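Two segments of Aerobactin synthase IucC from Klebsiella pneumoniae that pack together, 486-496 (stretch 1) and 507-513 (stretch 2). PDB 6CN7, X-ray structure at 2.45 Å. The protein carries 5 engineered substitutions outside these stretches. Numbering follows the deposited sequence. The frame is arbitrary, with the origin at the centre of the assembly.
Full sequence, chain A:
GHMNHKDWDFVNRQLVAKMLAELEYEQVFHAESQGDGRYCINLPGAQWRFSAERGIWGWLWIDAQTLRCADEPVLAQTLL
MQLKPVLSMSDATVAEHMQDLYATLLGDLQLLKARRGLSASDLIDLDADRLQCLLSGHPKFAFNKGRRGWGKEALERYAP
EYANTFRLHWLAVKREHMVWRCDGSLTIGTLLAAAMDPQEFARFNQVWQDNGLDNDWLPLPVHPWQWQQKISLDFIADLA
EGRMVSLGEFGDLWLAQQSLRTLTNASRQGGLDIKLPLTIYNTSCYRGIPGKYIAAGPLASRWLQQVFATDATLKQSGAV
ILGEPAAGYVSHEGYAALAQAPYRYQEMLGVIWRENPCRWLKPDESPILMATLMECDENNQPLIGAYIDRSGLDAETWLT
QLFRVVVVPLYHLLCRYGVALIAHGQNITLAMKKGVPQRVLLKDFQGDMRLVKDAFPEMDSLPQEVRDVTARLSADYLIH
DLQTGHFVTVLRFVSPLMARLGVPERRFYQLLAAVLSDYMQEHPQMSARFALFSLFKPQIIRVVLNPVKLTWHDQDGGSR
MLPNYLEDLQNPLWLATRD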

# COMPACT_ATOMS: atom_id res chain seq x y z
N HIS A 486 35.29 2.01 5.95
CA HIS A 486 35.72 0.64 6.18
C HIS A 486 36.27 0.42 7.59
O HIS A 486 35.87 -0.54 8.25
CB HIS A 486 36.78 0.22 5.15
CG HIS A 486 37.10 -1.24 5.19
ND1 HIS A 486 36.21 -2.21 4.77
CD2 HIS A 486 38.20 -1.90 5.62
CE1 HIS A 486 36.75 -3.40 4.92
NE2 HIS A 486 37.96 -3.24 5.44
N PHE A 487 37.17 1.27 8.06
CA PHE A 487 37.77 1.03 9.37
C PHE A 487 36.77 1.27 10.49
O PHE A 487 36.57 0.42 11.36
CB PHE A 487 39.01 1.91 9.56
CG PHE A 487 40.12 1.64 8.58
CD1 PHE A 487 40.06 0.57 7.70
CD2 PHE A 487 41.24 2.47 8.55
CE1 PHE A 487 41.09 0.34 6.81
CE2 PHE A 487 42.27 2.23 7.66
CZ PHE A 487 42.19 1.17 6.79
N VAL A 488 36.11 2.44 10.48
CA VAL A 488 35.21 2.78 11.57
C VAL A 488 33.90 2.01 11.48
O VAL A 488 33.27 1.71 12.50
CB VAL A 488 34.95 4.30 11.59
CG1 VAL A 488 33.97 4.67 12.71
CG2 VAL A 488 36.26 5.06 11.77
N THR A 489 33.45 1.68 10.27
CA THR A 489 32.14 1.08 10.07
C THR A 489 32.20 -0.44 9.89
O THR A 489 31.15 -1.08 9.87
CB THR A 489 31.44 1.72 8.86
OG1 THR A 489 31.47 3.15 9.00
CG2 THR A 489 29.99 1.27 8.76
N VAL A 490 33.39 -1.03 9.79
CA VAL A 490 33.51 -2.47 9.65
C VAL A 490 34.50 -3.02 10.68
O VAL A 490 34.12 -3.80 11.57
CB VAL A 490 33.94 -2.88 8.23
CG1 VAL A 490 34.03 -4.39 8.10
CG2 VAL A 490 32.97 -2.31 7.21
N LEU A 491 35.77 -2.63 10.57
CA LEU A 491 36.79 -3.17 11.46
C LEU A 491 36.49 -2.88 12.92
O LEU A 491 36.82 -3.69 13.79
CB LEU A 491 38.16 -2.62 11.07
CG LEU A 491 38.91 -3.39 9.99
CD1 LEU A 491 38.03 -3.69 8.78
CD2 LEU A 491 40.14 -2.62 9.56
N ARG A 492 35.88 -1.73 13.21
CA ARG A 492 35.51 -1.41 14.59
C ARG A 492 34.67 -2.52 15.20
O ARG A 492 34.76 -2.77 16.41
CB ARG A 492 34.74 -0.09 14.63
CG ARG A 492 34.11 0.24 15.99
CD ARG A 492 33.81 1.73 16.13
NE ARG A 492 32.78 2.20 15.19
CZ ARG A 492 31.50 2.39 15.49
NH1 ARG A 492 31.05 2.15 16.72
NH2 ARG A 492 30.66 2.83 14.56
N PHE A 493 33.86 -3.21 14.39
CA PHE A 493 32.97 -4.25 14.88
C PHE A 493 33.57 -5.65 14.78
O PHE A 493 32.96 -6.60 15.28
CB PHE A 493 31.65 -4.21 14.11
CG PHE A 493 30.90 -2.93 14.27
CD1 PHE A 493 30.11 -2.71 15.39
CD2 PHE A 493 30.99 -1.93 13.31
CE1 PHE A 493 29.42 -1.52 15.55
CE2 PHE A 493 30.30 -0.74 13.46
CZ PHE A 493 29.51 -0.54 14.58
N VAL A 494 34.73 -5.81 14.15
CA VAL A 494 35.39 -7.10 14.05
C VAL A 494 36.47 -7.26 15.12
O VAL A 494 36.59 -8.33 15.72
CB VAL A 494 35.99 -7.30 12.64
CG1 VAL A 494 36.67 -8.66 12.53
CG2 VAL A 494 34.90 -7.16 11.58
N SER A 495 37.25 -6.22 15.36
CA SER A 495 38.37 -6.34 16.29
C SER A 495 37.94 -6.72 17.71
O SER A 495 38.72 -7.43 18.38
CB SER A 495 39.18 -5.04 16.30
OG SER A 495 38.43 -3.95 16.80
N PRO A 496 36.78 -6.32 18.22
CA PRO A 496 36.38 -6.80 19.56
C PRO A 496 36.18 -8.30 19.61
O PRO A 496 36.48 -8.92 20.64
CB PRO A 496 35.08 -6.04 19.83
CG PRO A 496 35.11 -4.87 18.92
CD PRO A 496 35.80 -5.35 17.69
N ARG A 507 47.03 -5.47 18.79
CA ARG A 507 47.69 -6.36 17.83
C ARG A 507 46.93 -6.39 16.51
O ARG A 507 47.54 -6.36 15.44
CB ARG A 507 47.80 -7.76 18.43
CG ARG A 507 48.53 -8.76 17.55
CD ARG A 507 49.97 -8.34 17.30
NE ARG A 507 50.70 -9.33 16.52
CZ ARG A 507 51.84 -9.09 15.89
NH1 ARG A 507 52.39 -7.89 15.93
NH2 ARG A 507 52.44 -10.06 15.21
N PHE A 508 45.60 -6.46 16.58
CA PHE A 508 44.77 -6.45 15.37
C PHE A 508 45.21 -5.35 14.41
O PHE A 508 45.45 -5.60 13.22
CB PHE A 508 43.31 -6.27 15.78
CG PHE A 508 42.33 -6.29 14.63
CD1 PHE A 508 42.12 -5.16 13.86
CD2 PHE A 508 41.61 -7.44 14.35
CE1 PHE A 508 41.21 -5.18 12.81
CE2 PHE A 508 40.70 -7.46 13.30
CZ PHE A 508 40.50 -6.33 12.54
N TYR A 509 45.34 -4.12 14.91
CA TYR A 509 45.66 -3.00 14.04
C TYR A 509 47.16 -2.85 13.80
O TYR A 509 47.56 -2.12 12.88
CB TYR A 509 45.06 -1.73 14.63
CG TYR A 509 43.55 -1.79 14.66
CD1 TYR A 509 42.81 -1.46 13.53
CD2 TYR A 509 42.87 -2.21 15.79
CE1 TYR A 509 41.43 -1.53 13.54
CE2 TYR A 509 41.49 -2.28 15.80
CZ TYR A 509 40.78 -1.94 14.68
OH TYR A 509 39.40 -2.02 14.69
N GLN A 510 48.00 -3.52 14.60
CA GLN A 510 49.40 -3.67 14.23
C GLN A 510 49.54 -4.46 12.93
O GLN A 510 50.33 -4.11 12.05
CB GLN A 510 50.18 -4.36 15.34
CG GLN A 510 50.60 -3.46 16.49
CD GLN A 510 51.26 -4.24 17.62
OE1 GLN A 510 51.22 -5.47 17.65
NE2 GLN A 510 51.88 -3.52 18.55
N LEU A 511 48.76 -5.55 12.80
CA LEU A 511 48.82 -6.36 11.60
C LEU A 511 48.33 -5.59 10.38
O LEU A 511 48.89 -5.72 9.29
CB LEU A 511 47.99 -7.63 11.79
CG LEU A 511 48.66 -8.81 12.50
CD1 LEU A 511 49.03 -8.46 13.92
CD2 LEU A 511 47.75 -10.02 12.48
N LEU A 512 47.28 -4.78 10.54
CA LEU A 512 46.78 -3.98 9.43
C LEU A 512 47.82 -2.96 8.99
O LEU A 512 48.07 -2.78 7.79
CB LEU A 512 45.48 -3.28 9.83
CG LEU A 512 44.87 -2.34 8.78
CD1 LEU A 512 44.58 -3.08 7.49
CD2 LEU A 512 43.60 -1.69 9.32
N ALA A 513 48.45 -2.28 9.95
CA ALA A 513 49.47 -1.29 9.62
C ALA A 513 50.66 -1.95 8.93
O ALA A 513 51.25 -1.37 8.00
CB ALA A 513 49.92 -0.56 10.88

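The two helices cross at 133° between their N-to-C directions, with axes 10.8 Å apart at closest approach. That spacing leaves room for large side chains, and the small residue Ser-495 lies where the backbones come nearest, its CA 6.5 Å from the CA of Phe-508.

Phe-508 takes chi1 t and chi2 near -82°, which sends its ring from a CA-to-CB bond already pointing toward stretch 1 across to the other helix. One face of the ring receives Ser-495: the CB lies 3.7 Å from the ring centroid and only 10° off the normal, a CH-pi contact that a compact side chain can make at such short range. Leu-491 reaches the edge of the same ring, its CG 4.1 Å from Phe-508 CE1, while Val-494 CG1 adds an apolar contact of 4.3 Å to Phe-508 CE2.

Tyr-509 starts from a sideways CA-to-CB bond, but with chi1 m the end of the side chain comes nearer stretch 1, and the length of a tyrosine brings the hydroxyl up against the other helix. Here Tyr-509 OH donates a hydrogen bond to Ser-495 OG at 3.0 Å. The p rotamer of Ser-495 (chi1 65°) places OG for this bond while CB remains over the Phe-508 ring, so one small residue serves both aromatic neighbours. Tyr-509 OH also lies 3.2 Å from Leu-491 O, a carbonyl that accepts backbone bonds from the N atoms of Val-494 and Ser-495.

Farther along, the contact is wholly apolar. Leu-512, with chi1 t and chi2 p, brings CD2 within 3.6 Å of Leu-491 CD2. Leu-512 CD2 also sits over one face of the Phe-487 ring, 4.3 Å from its centroid; with chi1 m, that phenylalanine's end comes nearer than its sideways CA-to-CB bond suggests. Branched leucines suit this place because their methyls can meet both aliphatic and aromatic surfaces.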